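Long-range contacts in RimK domain protein ATP-grasp (Sphaerobacter thermophilus, PDB 5I47), which probably binds ATP and may act as an ATP-grasp ligase that joins an amino acid to a carboxylate group: residues G126-L131 with Q170-A175; L40-A45 with A66-L71; R15-L20 with V255-L260. One frame throughout, in Å; residues are numbered along the deposited sequence.

Interaction 1. Residues G126-L131 with Q170-A175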
loop_
_atom_site.group_PDB
_atom_site.type_symbol
_atom_site.label_atom_id
_atom_site.label_comp_id
_atom_site.label_asym_id
_atom_site.label_seq_id
_atom_site.Cartn_x
_atom_site.Cartn_y
_atom_site.Cartn_z
ATOM N N GLY B 126 -12.571 -4.794 24.298
ATOM C CA GLY B 126 -12.514 -5.835 25.304
ATOM C C GLY B 126 -11.900 -7.105 24.755
ATOM O O GLY B 126 -12.081 -7.423 23.576
ATOM N N TYR B 127 -11.175 -7.839 25.594
ATOM C CA TYR B 127 -10.528 -9.084 25.180
ATOM C C TYR B 127 -11.541 -10.178 24.832
ATOM O O TYR B 127 -12.624 -10.224 25.414
ATOM C CB TYR B 127 -9.592 -9.578 26.278
ATOM C CG TYR B 127 -8.436 -8.653 26.552
ATOM C CD1 TYR B 127 -7.304 -8.671 25.746
ATOM C CD2 TYR B 127 -8.472 -7.764 27.618
ATOM C CE1 TYR B 127 -6.241 -7.826 25.994
ATOM C CE2 TYR B 127 -7.410 -6.915 27.876
ATOM C CZ TYR B 127 -6.296 -6.954 27.064
ATOM O OH TYR B 127 -5.240 -6.107 27.311
ATOM N N PRO B 128 -11.190 -11.069 23.882
ATOM C CA PRO B 128 -9.938 -11.056 23.122
ATOM C C PRO B 128 -10.034 -10.228 21.845
ATOM O O PRO B 128 -11.135 -9.872 21.421
ATOM C CB PRO B 128 -9.726 -12.534 22.795
ATOM C CG PRO B 128 -11.118 -13.044 22.598
ATOM C CD PRO B 128 -12.001 -12.260 23.562
ATOM N N VAL B 129 -8.879 -9.918 21.253
ATOM C CA VAL B 129 -8.788 -9.199 19.986
ATOM C C VAL B 129 -7.645 -9.799 19.177
ATOM O O VAL B 129 -6.848 -10.594 19.678
ATOM C CB VAL B 129 -8.564 -7.683 20.180
ATOM C CG1 VAL B 129 -9.729 -7.050 20.918
ATOM C CG2 VAL B 129 -7.259 -7.430 20.918
ATOM N N VAL B 130 -7.568 -9.407 17.907
ATOM C CA VAL B 130 -6.466 -9.779 17.029
ATOM C C VAL B 130 -5.840 -8.512 16.463
ATOM O O VAL B 130 -6.542 -7.541 16.162
ATOM C CB VAL B 130 -6.920 -10.717 15.889
ATOM C CG1 VAL B 130 -7.246 -12.091 16.431
ATOM C CG2 VAL B 130 -8.121 -10.137 15.167
ATOM N N LEU B 131 -4.516 -8.518 16.339
ATOM C CA LEU B 131 -3.777 -7.435 15.705
ATOM C C LEU B 131 -3.466 -7.825 14.269
ATOM O O LEU B 131 -2.883 -8.884 14.021
ATOM C CB LEU B 131 -2.476 -7.122 16.448
ATOM C CG LEU B 131 -2.536 -6.665 17.906
ATOM C CD1 LEU B 131 -1.165 -6.200 18.351
ATOM C CD2 LEU B 131 -3.558 -5.566 18.093
ATOM N N GLN B 170 -8.943 -5.773 16.168
ATOM C CA GLN B 170 -10.207 -6.343 15.723
ATOM C C GLN B 170 -10.717 -7.344 16.747
ATOM O O GLN B 170 -9.950 -8.175 17.246
ATOM C CB GLN B 170 -10.052 -7.021 14.358
ATOM C CG GLN B 170 -11.363 -7.461 13.733
ATOM C CD GLN B 170 -11.185 -8.031 12.341
ATOM O OE1 GLN B 170 -10.640 -9.120 12.170
ATOM N NE2 GLN B 170 -11.637 -7.290 11.335
ATOM N N GLN B 171 -12.010 -7.263 17.052
ATOM C CA GLN B 171 -12.616 -8.198 17.987
ATOM C C GLN B 171 -12.480 -9.626 17.476
ATOM O O GLN B 171 -12.594 -9.891 16.276
ATOM C CB GLN B 171 -14.089 -7.848 18.203
ATOM C CG GLN B 171 -14.847 -8.834 19.075
ATOM C CD GLN B 171 -16.179 -8.284 19.540
ATOM O OE1 GLN B 171 -17.211 -8.484 18.896
ATOM N NE2 GLN B 171 -16.164 -7.579 20.666
ATOM N N PHE B 172 -12.219 -10.548 18.398
ATOM C CA PHE B 172 -12.071 -11.958 18.068
ATOM C C PHE B 172 -13.392 -12.679 18.291
ATOM O O PHE B 172 -13.972 -12.601 19.378
ATOM C CB PHE B 172 -10.971 -12.610 18.906
ATOM C CG PHE B 172 -10.647 -14.011 18.482
ATOM C CD1 PHE B 172 -9.905 -14.244 17.336
ATOM C CD2 PHE B 172 -11.090 -15.096 19.219
ATOM C CE1 PHE B 172 -9.604 -15.531 16.935
ATOM C CE2 PHE B 172 -10.792 -16.388 18.823
ATOM C CZ PHE B 172 -10.048 -16.604 17.678
ATOM N N ILE B 173 -13.860 -13.375 17.261
ATOM C CA ILE B 173 -15.090 -14.156 17.343
ATOM C C ILE B 173 -14.722 -15.630 17.229
ATOM O O ILE B 173 -14.525 -16.129 16.113
ATOM C CB ILE B 173 -16.089 -13.735 16.257
ATOM C CG1 ILE B 173 -16.180 -12.207 16.185
ATOM C CG2 ILE B 173 -17.457 -14.347 16.529
ATOM C CD1 ILE B 173 -17.109 -11.698 15.109
ATOM N N PRO B 174 -14.611 -16.360 18.340
ATOM C CA PRO B 174 -14.138 -17.749 18.259
ATOM C C PRO B 174 -15.171 -18.662 17.616
ATOM O O PRO B 174 -16.378 -18.516 17.828
ATOM C CB PRO B 174 -13.892 -18.126 19.726
ATOM C CG PRO B 174 -14.828 -17.255 20.487
ATOM C CD PRO B 174 -14.905 -15.957 19.729
ATOM N N ALA B 175 -14.682 -19.609 16.822
ATOM C CA ALA B 175 -15.531 -20.540 16.096
ATOM C C ALA B 175 -15.242 -21.964 16.548
ATOM O O ALA B 175 -14.090 -22.316 16.824
ATOM C CB ALA B 175 -15.322 -20.414 14.584
#

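Interaction 2. Residues L40-A45 with A66-L71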
loop_
_atom_site.group_PDB
_atom_site.type_symbol
_atom_site.label_atom_id
_atom_site.label_comp_id
_atom_site.label_asym_id
_atom_site.label_seq_id
_atom_site.Cartn_x
_atom_site.Cartn_y
_atom_site.Cartn_z
ATOM N N LEU B 40 11.344 -11.450 -12.505
ATOM C CA LEU B 40 10.664 -10.423 -13.287
ATOM C C LEU B 40 11.235 -9.053 -12.937
ATOM O O LEU B 40 11.061 -8.566 -11.815
ATOM C CB LEU B 40 9.157 -10.471 -13.043
ATOM C CG LEU B 40 8.412 -11.647 -13.675
ATOM C CD1 LEU B 40 6.940 -11.602 -13.318
ATOM C CD2 LEU B 40 8.591 -11.629 -15.181
ATOM N N ALA B 41 11.919 -8.437 -13.899
ATOM C CA ALA B 41 12.392 -7.056 -13.810
ATOM C C ALA B 41 11.645 -6.262 -14.880
ATOM O O ALA B 41 12.079 -6.186 -16.032
ATOM C CB ALA B 41 13.905 -6.967 -13.992
ATOM N N LEU B 42 10.521 -5.665 -14.489
ATOM C CA LEU B 42 9.615 -5.009 -15.421
ATOM C C LEU B 42 10.014 -3.559 -15.662
ATOM O O LEU B 42 10.488 -2.862 -14.760
ATOM C CB LEU B 42 8.177 -5.068 -14.904
ATOM C CG LEU B 42 7.329 -6.284 -15.282
ATOM C CD1 LEU B 42 8.019 -7.589 -14.926
ATOM C CD2 LEU B 42 5.965 -6.204 -14.609
ATOM N N SER B 43 9.801 -3.106 -16.899
ATOM C CA SER B 43 10.057 -1.727 -17.281
ATOM C C SER B 43 8.764 -0.931 -17.214
ATOM O O SER B 43 7.780 -1.319 -17.861
ATOM C CB SER B 43 10.640 -1.665 -18.688
ATOM O OG SER B 43 10.441 -0.385 -19.266
ATOM N N PRO B 44 8.712 0.172 -16.465
ATOM C CA PRO B 44 7.450 0.921 -16.351
ATOM C C PRO B 44 6.949 1.479 -17.670
ATOM O O PRO B 44 5.732 1.605 -17.855
ATOM C CB PRO B 44 7.799 2.044 -15.366
ATOM C CG PRO B 44 8.981 1.534 -14.614
ATOM C CD PRO B 44 9.762 0.717 -15.591
ATOM N N ALA B 45 7.849 1.822 -18.594
ATOM C CA ALA B 45 7.418 2.382 -19.871
ATOM C C ALA B 45 6.690 1.351 -20.725
ATOM O O ALA B 45 5.785 1.709 -21.486
ATOM C CB ALA B 45 8.617 2.949 -20.630
ATOM N N ALA B 66 -0.246 -6.937 -6.111
ATOM C CA ALA B 66 -1.165 -5.965 -6.693
ATOM C C ALA B 66 -0.419 -4.997 -7.599
ATOM O O ALA B 66 -0.923 -4.622 -8.663
ATOM C CB ALA B 66 -1.907 -5.208 -5.593
ATOM N N VAL B 67 0.790 -4.593 -7.196
ATOM C CA VAL B 67 1.653 -3.793 -8.066
ATOM C C VAL B 67 1.969 -4.554 -9.346
ATOM O O VAL B 67 1.984 -3.978 -10.442
ATOM C CB VAL B 67 2.939 -3.389 -7.317
ATOM C CG1 VAL B 67 4.011 -2.933 -8.295
ATOM C CG2 VAL B 67 2.647 -2.294 -6.301
ATOM N N LEU B 68 2.222 -5.862 -9.227
ATOM C CA LEU B 68 2.549 -6.669 -10.399
ATOM C C LEU B 68 1.347 -6.816 -11.323
ATOM O O LEU B 68 1.491 -6.753 -12.550
ATOM C CB LEU B 68 3.061 -8.042 -9.961
ATOM C CG LEU B 68 3.330 -9.064 -11.069
ATOM C CD1 LEU B 68 4.393 -8.552 -12.027
ATOM C CD2 LEU B 68 3.736 -10.401 -10.476
ATOM N N ALA B 69 0.155 -7.015 -10.751
ATOM C CA ALA B 69 -1.052 -7.126 -11.566
ATOM C C ALA B 69 -1.357 -5.820 -12.287
ATOM O O ALA B 69 -1.856 -5.829 -13.418
ATOM C CB ALA B 69 -2.234 -7.541 -10.694
ATOM N N ALA B 70 -1.069 -4.683 -11.649
ATOM C CA ALA B 70 -1.351 -3.398 -12.281
ATOM C C ALA B 70 -0.358 -3.102 -13.395
ATOM O O ALA B 70 -0.734 -2.572 -14.446
ATOM C CB ALA B 70 -1.333 -2.281 -11.237
ATOM N N LEU B 71 0.915 -3.430 -13.179
ATOM C CA LEU B 71 1.925 -3.219 -14.211
ATOM C C LEU B 71 1.639 -4.079 -15.432
ATOM O O LEU B 71 1.604 -3.582 -16.564
ATOM C CB LEU B 71 3.315 -3.526 -13.650
ATOM C CG LEU B 71 3.997 -2.406 -12.876
ATOM C CD1 LEU B 71 5.130 -2.957 -12.035
ATOM C CD2 LEU B 71 4.503 -1.349 -13.846
#

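Interaction 3. Residues R15-L20 with V255-L260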
loop_
_atom_site.group_PDB
_atom_site.type_symbol
_atom_site.label_atom_id
_atom_site.label_comp_id
_atom_site.label_asym_id
_atom_site.label_seq_id
_atom_site.Cartn_x
_atom_site.Cartn_y
_atom_site.Cartn_z
ATOM N N ARG B 15 2.667 -26.786 -7.953
ATOM C CA ARG B 15 2.111 -27.737 -7.010
ATOM C C ARG B 15 0.886 -28.399 -7.645
ATOM O O ARG B 15 0.673 -28.297 -8.863
ATOM C CB ARG B 15 1.786 -27.031 -5.694
ATOM C CG ARG B 15 2.991 -26.496 -4.943
ATOM C CD ARG B 15 2.544 -25.575 -3.819
ATOM N NE ARG B 15 1.561 -24.597 -4.290
ATOM C CZ ARG B 15 0.271 -24.600 -3.954
ATOM N NH1 ARG B 15 -0.204 -25.524 -3.131
ATOM N NH2 ARG B 15 -0.542 -23.671 -4.440
ATOM N N VAL B 16 0.075 -29.062 -6.816
ATOM C CA VAL B 16 -1.068 -29.820 -7.322
ATOM C C VAL B 16 -2.051 -28.899 -8.037
ATOM O O VAL B 16 -2.527 -29.205 -9.135
ATOM C CB VAL B 16 -1.746 -30.594 -6.177
ATOM C CG1 VAL B 16 -3.133 -31.054 -6.592
ATOM C CG2 VAL B 16 -0.898 -31.791 -5.775
ATOM N N GLU B 17 -2.372 -27.757 -7.424
ATOM C CA GLU B 17 -3.307 -26.827 -8.053
ATOM C C GLU B 17 -2.767 -26.314 -9.383
ATOM O O GLU B 17 -3.526 -26.133 -10.341
ATOM C CB GLU B 17 -3.608 -25.661 -7.111
ATOM C CG GLU B 17 -4.464 -26.028 -5.903
ATOM C CD GLU B 17 -3.639 -26.498 -4.719
ATOM O OE1 GLU B 17 -2.410 -26.677 -4.883
ATOM O OE2 GLU B 17 -4.219 -26.680 -3.625
ATOM N N GLU B 18 -1.451 -26.095 -9.466
ATOM C CA GLU B 18 -0.870 -25.546 -10.687
ATOM C C GLU B 18 -0.945 -26.537 -11.845
ATOM O O GLU B 18 -1.189 -26.141 -12.990
ATOM C CB GLU B 18 0.575 -25.114 -10.435
ATOM C CG GLU B 18 0.714 -23.721 -9.832
ATOM C CD GLU B 18 0.184 -23.639 -8.413
ATOM O OE1 GLU B 18 0.664 -24.409 -7.553
ATOM O OE2 GLU B 18 -0.721 -22.815 -8.158
ATOM N N ARG B 19 -0.748 -27.827 -11.575
ATOM C CA ARG B 19 -0.813 -28.796 -12.665
ATOM C C ARG B 19 -2.246 -29.067 -13.110
ATOM O O ARG B 19 -2.484 -29.295 -14.301
ATOM C CB ARG B 19 -0.116 -30.101 -12.263
ATOM C CG ARG B 19 -0.739 -30.828 -11.090
ATOM C CD ARG B 19 0.240 -31.823 -10.496
ATOM N NE ARG B 19 1.567 -31.229 -10.357
ATOM C CZ ARG B 19 2.432 -31.540 -9.397
ATOM N NH1 ARG B 19 2.108 -32.439 -8.475
ATOM N NH2 ARG B 19 3.618 -30.945 -9.353
ATOM N N LEU B 20 -3.206 -29.046 -12.178
ATOM C CA LEU B 20 -4.614 -29.118 -12.558
ATOM C C LEU B 20 -4.981 -27.988 -13.510
ATOM O O LEU B 20 -5.727 -28.193 -14.477
ATOM C CB LEU B 20 -5.505 -29.065 -11.317
ATOM C CG LEU B 20 -5.442 -30.238 -10.345
ATOM C CD1 LEU B 20 -6.356 -29.990 -9.152
ATOM C CD2 LEU B 20 -5.819 -31.524 -11.058
ATOM N N VAL B 255 -5.487 -19.911 -3.356
ATOM C CA VAL B 255 -4.238 -20.646 -3.521
ATOM C C VAL B 255 -4.455 -22.144 -3.371
ATOM O O VAL B 255 -3.952 -22.938 -4.171
ATOM C CB VAL B 255 -3.184 -20.128 -2.520
ATOM C CG1 VAL B 255 -1.928 -20.973 -2.589
ATOM C CG2 VAL B 255 -2.855 -18.668 -2.800
ATOM N N ASP B 256 -5.211 -22.552 -2.353
ATOM C CA ASP B 256 -5.489 -23.959 -2.086
ATOM C C ASP B 256 -6.919 -24.271 -2.512
ATOM O O ASP B 256 -7.872 -23.896 -1.823
ATOM C CB ASP B 256 -5.292 -24.287 -0.607
ATOM C CG ASP B 256 -4.085 -23.599 -0.010
ATOM O OD1 ASP B 256 -3.010 -23.611 -0.649
ATOM O OD2 ASP B 256 -4.215 -23.039 1.101
ATOM N N PHE B 257 -7.072 -24.954 -3.645
ATOM C CA PHE B 257 -8.340 -25.586 -3.992
ATOM C C PHE B 257 -8.155 -27.087 -4.190
ATOM O O PHE B 257 -8.864 -27.717 -4.977
ATOM C CB PHE B 257 -8.982 -24.931 -5.216
ATOM C CG PHE B 257 -8.111 -24.901 -6.442
ATOM C CD1 PHE B 257 -8.164 -25.925 -7.375
ATOM C CD2 PHE B 257 -7.278 -23.822 -6.689
ATOM C CE1 PHE B 257 -7.384 -25.886 -8.515
ATOM C CE2 PHE B 257 -6.491 -23.779 -7.826
ATOM C CZ PHE B 257 -6.546 -24.811 -8.740
ATOM N N ARG B 258 -7.199 -27.660 -3.453
ATOM C CA ARG B 258 -6.932 -29.094 -3.516
ATOM C C ARG B 258 -8.123 -29.899 -3.012
ATOM O O ARG B 258 -8.627 -30.790 -3.705
ATOM C CB ARG B 258 -5.687 -29.411 -2.685
ATOM C CG ARG B 258 -4.776 -30.479 -3.249
ATOM C CD ARG B 258 -3.623 -30.740 -2.289
ATOM N NE ARG B 258 -2.926 -29.509 -1.925
ATOM C CZ ARG B 258 -1.679 -29.217 -2.281
ATOM N NH1 ARG B 258 -0.973 -30.071 -3.007
ATOM N NH2 ARG B 258 -1.130 -28.072 -1.900
ATOM N N SER B 259 -8.582 -29.592 -1.794
ATOM C CA SER B 259 -9.661 -30.357 -1.178
ATOM C C SER B 259 -10.940 -30.288 -2.001
ATOM O O SER B 259 -11.631 -31.300 -2.173
ATOM C CB SER B 259 -9.911 -29.846 0.241
ATOM O OG SER B 259 -11.115 -30.376 0.772
ATOM N N LEU B 260 -11.274 -29.104 -2.519
ATOM C CA LEU B 260 -12.524 -28.955 -3.257
ATOM C C LEU B 260 -12.470 -29.694 -4.590
ATOM O O LEU B 260 -13.465 -30.294 -5.009
ATOM C CB LEU B 260 -12.836 -27.474 -3.467
ATOM C CG LEU B 260 -14.277 -27.166 -3.879
ATOM C CD1 LEU B 260 -15.253 -27.687 -2.834
ATOM C CD2 LEU B 260 -14.476 -25.674 -4.104
#

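Interaction 1. Residues G126-L131 with Q170-A175
Q170 faces V130 where strand 167-171 runs antiparallel to strand 129-133, the two inner strands of a four-stranded sheet in the RimK-like ATP-grasp domain. They form a hydrogen-bonded pair: V130 N donates to Q170 O at 2.8 Å, and Q170 N returns the bond to V130 O at 3.0 Å. Their side chains lie side by side on one face of the sheet, with V130 CG2 3.8 Å from Q170 CB. Glutamine suits this buried position because its extended stem can pack like an aliphatic chain while its amide reaches polar partners farther on: K132 NZ binds OE1 and T109 OG1 binds NE2. Q171 follows as the non-hydrogen-bonded partner of V129, their CA atoms 4.4 Å apart and their side chains diverging. F172, just past the strand, has CG anti to its backbone N (chi1 -172°), and its side chain crosses those of P128 and V130 at about a right angle. P128, entered through a cis peptide, sets its CG 3.7 Å from F172 CB, while V130 CG1 touches F172 CD1 at 3.5 Å; L144 adds to this apolar cluster. F172 adds one more backbone bond, its N reaching P128 O at 3.3 Å from above the carbonyl plane, 44° out of it.

Interaction 2. Residues L40-A45 with A66-L71
L42 meets L68 and L71 through a single methyl: its CD2 lies 3.8 Å from L68 CD1 and 3.9 Å from L71 CB. The side chains of L42 and L68 cross at about a right angle. L68 CD1 also meets L40, whose CD1 approaches to 4.2 Å. The contact is purely apolar, and leucine suits it because its branched end carries a methyl far enough from the backbone to lie against buried neighbours. L40 and L42, two residues apart, both point their CB toward the helix; L71 points its CB back, while L68 gets there with its tip. CG of L68 stands anti to the backbone N (chi1 175°), and chi2 of 61° places CD1, the touching methyl. L71 CD2 lies 4.5 Å from P44 CA, a looser approach. Around this shell, P47 packs on both L42 and L71, and A49 on L40. The second subunit closes in too: A41 and L42 pair antiparallel with one of its strands, and F113 of that subunit packs on L68. Helix 63-74 itself forms the crossover between parallel strands 54-57 and 79-80 of the preATP-grasp domain, and its small residues A66, A69 and A70 rest against helix 83-90.

Interaction 3. Residues R15-L20 with V255-L260
A salt-bridge network of R15, E17, E18 and R258 joins the start of helix 16-27 to the start of helix 258-262. E17 is its hub. CG of E17 sits over the centre of one face of the F257 ring, 3.5 Å from the centroid and 9° off the normal, a CH-pi contact; phenylalanine suits the place by offering a flat apolar face to these methylenes. The chain then bends at chi2 (88°), which places CD, and the carboxylate stands steeply to the ring. E17 OE1 forms a salt bridge with R15 NH1 at 3.0 Å. The same oxygen lies 3.5 Å from R258 NH2; because it sits over a face of that guanidinium, no N-H points at it and the tie is one of charge. R15 NH1 and R258 NH2 are modelled 3.0 Å apart, doubtfully close for two cations, whose repulsion E17 would help to offset. The network bridges the preATP-grasp domain, which supplies helix 16-27, and the RimK-like ATP-grasp domain, where the chain leaves strand 246-253 for its next helix. R15 is the N-cap of its helix, and its backbone N donates to E18 OE1 at 3.1 Å. That oxygen also faces R15 NE, by charge alone, well out of the guanidinium plane. Arginine can reach a carbonyl with a separate N-H: R15 NH2 makes a weak in-plane bond to V255 O at 3.5 Å, an oxygen that R58 also binds; R58 in turn pairs with E18. V16 CG1 packs on R258 CG at 3.8 Å, and L20 CD1 approaches F257 CE1 at 4.3 Å. An alanine in place of F257 would probably open a gap beneath E17 and L20, leaving the E17 carboxylate less firmly positioned between R15 and R258.

The three contacts differ in chemistry as they differ in place. Interaction 2 is the most buried, a leucine cluster inside the preATP-grasp domain that touches the second subunit, whose strand pairs with A41 and L42. Interaction 1, only partly buried, belongs to the ATP-grasp domain and rests on backbone pairing between strands, with apolar packing at one end. Interaction 3, also partly buried, spans both domains and relies chiefly on charged side chains. No two share a helix or strand. Interactions 1 and 2 lie on opposite sides of the chain's centre, their own centres 37 Å apart, and both fall within the long loop that interaction 3 closes between residues 15-20 and 255-260.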